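Local atomic coordinates of Serpin48 (Tenebrio molitor, PDB entry 3OZQ), a protein that inhibits the serine protease SPE with high specificity in the innate immunity of the insect Tenebrio molitor. Residues F39-L44 with L165-Y170; Y89-A94 with L169-K174. All coordinates share one frame; numbering follows the deposited sequence.

Contact 1: residues F39-L44 with L165-Y170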
loop_
_atom_site.group_PDB
_atom_site.type_symbol
_atom_site.label_atom_id
_atom_site.label_comp_id
_atom_site.label_asym_id
_atom_site.label_seq_id
_atom_site.Cartn_x
_atom_site.Cartn_y
_atom_site.Cartn_z
ATOM N N PHE A 39 -1.168 -2.245 4.370
ATOM C CA PHE A 39 -0.824 -3.643 4.642
ATOM C C PHE A 39 0.683 -3.852 4.761
ATOM O O PHE A 39 1.171 -4.377 5.764
ATOM C CB PHE A 39 -1.361 -4.562 3.543
ATOM C CG PHE A 39 -0.651 -5.884 3.479
ATOM C CD1 PHE A 39 0.363 -6.098 2.560
ATOM C CD2 PHE A 39 -0.979 -6.901 4.362
ATOM C CE1 PHE A 39 1.039 -7.303 2.521
ATOM C CE2 PHE A 39 -0.319 -8.109 4.317
ATOM C CZ PHE A 39 0.686 -8.312 3.390
ATOM N N SER A 40 1.431 -3.442 3.733
ATOM C CA SER A 40 2.866 -3.706 3.719
ATOM C C SER A 40 3.580 -3.002 4.885
ATOM O O SER A 40 4.422 -3.596 5.580
ATOM C CB SER A 40 3.465 -3.317 2.360
ATOM O OG SER A 40 4.695 -3.981 2.127
ATOM N N ALA A 41 3.239 -1.736 5.099
ATOM C CA ALA A 41 3.780 -0.995 6.220
ATOM C C ALA A 41 3.498 -1.781 7.506
ATOM O O ALA A 41 4.359 -1.895 8.388
ATOM C CB ALA A 41 3.160 0.394 6.282
ATOM N N ALA A 42 2.288 -2.325 7.602
ATOM C CA ALA A 42 1.862 -3.062 8.788
ATOM C C ALA A 42 2.736 -4.287 9.037
ATOM O O ALA A 42 3.112 -4.560 10.170
ATOM C CB ALA A 42 0.392 -3.462 8.681
ATOM N N THR A 43 3.065 -5.031 7.987
ATOM C CA THR A 43 3.945 -6.179 8.174
ATOM C C THR A 43 5.378 -5.790 8.602
ATOM O O THR A 43 6.067 -6.531 9.313
ATOM C CB THR A 43 4.031 -7.001 6.899
ATOM O OG1 THR A 43 4.602 -6.198 5.861
ATOM C CG2 THR A 43 2.641 -7.492 6.494
ATOM N N LEU A 44 5.840 -4.635 8.143
ATOM C CA LEU A 44 7.174 -4.188 8.501
ATOM C C LEU A 44 7.189 -3.752 9.957
ATOM O O LEU A 44 8.071 -4.127 10.739
ATOM C CB LEU A 44 7.618 -3.056 7.573
ATOM C CG LEU A 44 9.072 -2.628 7.736
ATOM C CD1 LEU A 44 9.944 -3.857 7.816
ATOM C CD2 LEU A 44 9.511 -1.711 6.565
ATOM N N LEU A 165 13.461 1.958 8.861
ATOM C CA LEU A 165 12.597 1.000 8.155
ATOM C C LEU A 165 12.419 1.436 6.715
ATOM O O LEU A 165 11.937 2.532 6.448
ATOM C CB LEU A 165 11.203 0.923 8.786
ATOM C CG LEU A 165 10.947 0.641 10.269
ATOM C CD1 LEU A 165 9.805 -0.342 10.454
ATOM C CD2 LEU A 165 12.181 0.221 11.054
ATOM N N ILE A 166 12.802 0.566 5.795
ATOM C CA ILE A 166 12.621 0.812 4.373
ATOM C C ILE A 166 11.545 -0.133 3.851
ATOM O O ILE A 166 11.562 -1.317 4.183
ATOM C CB ILE A 166 13.906 0.497 3.612
ATOM C CG1 ILE A 166 14.940 1.584 3.875
ATOM C CG2 ILE A 166 13.619 0.385 2.142
ATOM C CD1 ILE A 166 14.346 2.964 3.955
ATOM N N ASN A 167 10.631 0.389 3.038
ATOM C CA ASN A 167 9.463 -0.381 2.556
ATOM C C ASN A 167 9.076 -0.001 1.132
ATOM O O ASN A 167 8.297 0.911 0.926
ATOM C CB ASN A 167 8.283 -0.123 3.493
ATOM C CG ASN A 167 7.030 -0.903 3.125
ATOM O OD1 ASN A 167 7.070 -1.883 2.384
ATOM N ND2 ASN A 167 5.912 -0.482 3.692
ATOM N N ALA A 168 9.640 -0.700 0.157
ATOM C CA ALA A 168 9.402 -0.409 -1.244
ATOM C C ALA A 168 8.601 -1.550 -1.830
ATOM O O ALA A 168 8.897 -2.714 -1.566
ATOM C CB ALA A 168 10.690 -0.286 -1.981
ATOM N N LEU A 169 7.595 -1.222 -2.630
ATOM C CA LEU A 169 6.791 -2.261 -3.276
ATOM C C LEU A 169 6.019 -1.790 -4.491
ATOM O O LEU A 169 5.876 -0.597 -4.750
ATOM C CB LEU A 169 5.815 -2.962 -2.302
ATOM C CG LEU A 169 4.933 -2.259 -1.251
ATOM C CD1 LEU A 169 4.803 -0.770 -1.392
ATOM C CD2 LEU A 169 3.537 -2.914 -1.064
ATOM N N TYR A 170 5.516 -2.772 -5.224
ATOM C CA TYR A 170 4.668 -2.539 -6.373
ATOM C C TYR A 170 4.037 -3.876 -6.720
ATOM O O TYR A 170 4.559 -4.933 -6.354
ATOM C CB TYR A 170 5.468 -1.978 -7.551
ATOM C CG TYR A 170 6.391 -2.971 -8.219
ATOM C CD1 TYR A 170 5.956 -3.733 -9.296
ATOM C CD2 TYR A 170 7.704 -3.139 -7.781
ATOM C CE1 TYR A 170 6.799 -4.639 -9.920
ATOM C CE2 TYR A 170 8.557 -4.047 -8.396
ATOM C CZ TYR A 170 8.095 -4.794 -9.469
ATOM O OH TYR A 170 8.927 -5.700 -10.087
#

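Contact 2: residues Y89-A94 with L169-K174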
loop_
_atom_site.group_PDB
_atom_site.type_symbol
_atom_site.label_atom_id
_atom_site.label_comp_id
_atom_site.label_asym_id
_atom_site.label_seq_id
_atom_site.Cartn_x
_atom_site.Cartn_y
_atom_site.Cartn_z
ATOM N N TYR A 89 -0.408 -13.432 -10.425
ATOM C CA TYR A 89 -0.031 -12.089 -9.989
ATOM C C TYR A 89 1.022 -12.096 -8.886
ATOM O O TYR A 89 1.100 -13.041 -8.095
ATOM C CB TYR A 89 -1.257 -11.322 -9.504
ATOM C CG TYR A 89 -1.924 -11.911 -8.275
ATOM C CD1 TYR A 89 -1.337 -11.809 -7.015
ATOM C CD2 TYR A 89 -3.152 -12.551 -8.372
ATOM C CE1 TYR A 89 -1.958 -12.338 -5.893
ATOM C CE2 TYR A 89 -3.775 -13.081 -7.261
ATOM C CZ TYR A 89 -3.183 -12.973 -6.027
ATOM O OH TYR A 89 -3.824 -13.509 -4.929
ATOM N N THR A 90 1.812 -11.023 -8.818
ATOM C CA THR A 90 2.911 -10.955 -7.856
ATOM C C THR A 90 3.045 -9.597 -7.173
ATOM O O THR A 90 3.099 -8.551 -7.831
ATOM C CB THR A 90 4.253 -11.250 -8.535
ATOM O OG1 THR A 90 4.070 -12.242 -9.551
ATOM C CG2 THR A 90 5.280 -11.737 -7.505
ATOM N N LEU A 91 3.108 -9.619 -5.851
ATOM C CA LEU A 91 3.524 -8.454 -5.089
ATOM C C LEU A 91 5.040 -8.492 -4.908
ATOM O O LEU A 91 5.583 -9.489 -4.431
ATOM C CB LEU A 91 2.842 -8.450 -3.728
ATOM C CG LEU A 91 3.217 -7.279 -2.825
ATOM C CD1 LEU A 91 2.738 -5.967 -3.465
ATOM C CD2 LEU A 91 2.594 -7.484 -1.459
ATOM N N HIS A 92 5.720 -7.425 -5.321
ATOM C CA HIS A 92 7.159 -7.288 -5.125
ATOM C C HIS A 92 7.395 -6.325 -3.971
ATOM O O HIS A 92 6.846 -5.229 -3.950
ATOM C CB HIS A 92 7.839 -6.760 -6.398
ATOM C CG HIS A 92 7.680 -7.662 -7.585
ATOM N ND1 HIS A 92 6.551 -7.661 -8.376
ATOM C CD2 HIS A 92 8.498 -8.611 -8.101
ATOM C CE1 HIS A 92 6.684 -8.560 -9.335
ATOM N NE2 HIS A 92 7.856 -9.154 -9.188
ATOM N N THR A 93 8.193 -6.749 -2.997
ATOM C CA THR A 93 8.498 -5.902 -1.854
ATOM C C THR A 93 9.983 -5.949 -1.580
ATOM O O THR A 93 10.624 -6.983 -1.759
ATOM C CB THR A 93 7.742 -6.380 -0.597
ATOM O OG1 THR A 93 8.361 -7.569 -0.089
ATOM C CG2 THR A 93 6.309 -6.685 -0.932
ATOM N N ALA A 94 10.535 -4.822 -1.166
ATOM C CA ALA A 94 11.893 -4.780 -0.663
ATOM C C ALA A 94 11.790 -4.084 0.670
ATOM O O ALA A 94 11.771 -2.855 0.732
ATOM C CB ALA A 94 12.789 -4.012 -1.600
ATOM N N LEU A 169 7.595 -1.222 -2.630
ATOM C CA LEU A 169 6.791 -2.261 -3.276
ATOM C C LEU A 169 6.019 -1.790 -4.491
ATOM O O LEU A 169 5.876 -0.597 -4.750
ATOM C CB LEU A 169 5.815 -2.962 -2.302
ATOM C CG LEU A 169 4.933 -2.259 -1.251
ATOM C CD1 LEU A 169 4.803 -0.770 -1.392
ATOM C CD2 LEU A 169 3.537 -2.914 -1.064
ATOM N N TYR A 170 5.516 -2.772 -5.224
ATOM C CA TYR A 170 4.668 -2.539 -6.373
ATOM C C TYR A 170 4.037 -3.876 -6.720
ATOM O O TYR A 170 4.559 -4.933 -6.354
ATOM C CB TYR A 170 5.468 -1.978 -7.551
ATOM C CG TYR A 170 6.391 -2.971 -8.219
ATOM C CD1 TYR A 170 5.956 -3.733 -9.296
ATOM C CD2 TYR A 170 7.704 -3.139 -7.781
ATOM C CE1 TYR A 170 6.799 -4.639 -9.920
ATOM C CE2 TYR A 170 8.557 -4.047 -8.396
ATOM C CZ TYR A 170 8.095 -4.794 -9.469
ATOM O OH TYR A 170 8.927 -5.700 -10.087
ATOM N N PHE A 171 2.912 -3.815 -7.421
ATOM C CA PHE A 171 2.073 -4.974 -7.684
ATOM C C PHE A 171 2.038 -5.236 -9.181
ATOM O O PHE A 171 2.076 -4.305 -9.983
ATOM C CB PHE A 171 0.651 -4.683 -7.206
ATOM C CG PHE A 171 -0.245 -5.889 -7.181
ATOM C CD1 PHE A 171 0.065 -6.983 -6.393
ATOM C CD2 PHE A 171 -1.413 -5.923 -7.937
ATOM C CE1 PHE A 171 -0.775 -8.098 -6.358
ATOM C CE2 PHE A 171 -2.253 -7.032 -7.903
ATOM C CZ PHE A 171 -1.936 -8.118 -7.106
ATOM N N ASN A 172 1.962 -6.509 -9.548
ATOM C CA ASN A 172 1.849 -6.896 -10.945
ATOM C C ASN A 172 0.699 -7.876 -11.149
ATOM O O ASN A 172 0.690 -8.959 -10.555
ATOM C CB ASN A 172 3.161 -7.506 -11.425
ATOM C CG ASN A 172 3.045 -8.113 -12.806
ATOM O OD1 ASN A 172 3.286 -7.444 -13.817
ATOM N ND2 ASN A 172 2.663 -9.385 -12.861
ATOM N N ALA A 173 -0.278 -7.488 -11.972
ATOM C CA ALA A 173 -1.453 -8.317 -12.221
ATOM C C ALA A 173 -2.007 -8.125 -13.623
ATOM O O ALA A 173 -1.712 -7.132 -14.297
ATOM C CB ALA A 173 -2.549 -8.056 -11.184
ATOM N N LYS A 174 -2.805 -9.094 -14.056
ATOM C CA LYS A 174 -3.453 -9.048 -15.362
ATOM C C LYS A 174 -4.959 -8.936 -15.190
ATOM O O LYS A 174 -5.548 -9.642 -14.369
ATOM C CB LYS A 174 -3.149 -10.318 -16.154
ATOM C CG LYS A 174 -1.685 -10.582 -16.426
ATOM C CD LYS A 174 -1.062 -9.541 -17.340
ATOM C CE LYS A 174 0.377 -9.926 -17.658
ATOM N NZ LYS A 174 1.048 -8.968 -18.590
#

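Contact 1: residues F39-L44 with L165-Y170
The carbonyl oxygen of Ser-40, whose side chain meets Asn-167 across the contact, takes two bonds within its helix: Thr-43 OG1 donates to Ser-40 O at 2.6 Å, and Leu-44 N at 3.1 Å. This is the core of the serpin fold, where helix 38-50 (helix B) packs behind the central strand 163-174 of sheet A. The axes of the two segments approach to 9.2 Å and run near antiparallel, at 147°. Ser-40 OG stands 3.2 Å from Asn-167 OD1, a possible hydrogen bond, since the single hydroxyl proton has another acceptor within reach. Asn-95 of the adjacent strand adds a weak bond to the same oxygen. Asn-167 CG, anti to the backbone N (chi1 -178°), is directed toward the helix. Asn-167 ND2 lies against Ala-41 N and CA; the two nitrogens are both donors and do not bond. To one side, Leu-44 and Leu-165 pass alongside, pointing opposite ways, Leu-44 CG lying 3.6 Å from Leu-165 CD1. The methyl Leu-44 CD2 presses on Asn-167 CB and on Ile-166 O. At the opposite end the packing is tight: Ser-40 CB is only 3.4 Å from Leu-169 CD2.

Contact 2: residues Y89-A94 with L169-K174
His-92 and Tyr-170 lay their rings nearly parallel, with planes at 7° and centroids 4.5 Å apart, but displaced enough that little of one ring lies over the other. The displacement brings Tyr-170 OH over the centre of the imidazole, 3.4 Å from His-92 CG, while His-92 CB sits over the phenol face, 3.8 Å from its centroid, as a CH-pi contact. Tyr-170 CG, held between the backbone N and the carbonyl carbon (chi1 72°), starts the ring off on the His-92 side. Thr-90 CG2 covers the other imidazole face toward its rim. Tyr-170 OH bonds to Gln-145 OE1, and Phe-318 meets the phenol ring, so its rotation is restrained from several sides. An alanine in place of Tyr-170 would probably leave Gln-145 OE1 without its mate and open a gap in which the imidazole could turn.

On the face that carries Leu-91 and Phe-171, the Phe-171 ring meets that of Tyr-89. These two rings cross obliquely, planes at 45° and Tyr-89 CD1 3.7 Å from Phe-171 CZ. Leu-91 CD1 rests between Phe-171 CD1 and Leu-169 CD2, at 4.1 and 4.0 Å, and Phe-368 of strand 365-372 covers this cluster.

Both layers hang on an antiparallel ladder of sheet A, strands 90-100 and 163-174 of the serpin fold. Thr-90 pairs with Asn-172 and His-92 with Tyr-170 through two backbone hydrogen bonds each; His-92 N to Tyr-170 O measures 2.9 Å. Across the strands, then, hydrogen bonding belongs to the backbone, while the side chains meet through rings and hydrocarbon: through carbon on the Phe-171 face, Thr-93 included by its CG2, and with more polar groups on the Tyr-170 face.

From the N terminus, the first element of the two contacts is helix 38-50, followed by strand 90-100 and later strand 163-174, on which both end. Contact 1 closes a loop of 120 residues, much of it helical; contact 2 starts inside that loop and closes a shorter one of 74 residues, finishing slightly further along the same strand, so the two closures cross rather than nest, and their final segments share Leu-169 and Tyr-170. With centres about 12 Å apart, they also touch directly: Ala-168 O and Ala-94 N, 2.7 Å apart, probably hydrogen-bond, continuing the strand pairing of contact 2 into the 165-170 segment. Together they bind helix 38-50 to neighbouring strands of sheet A.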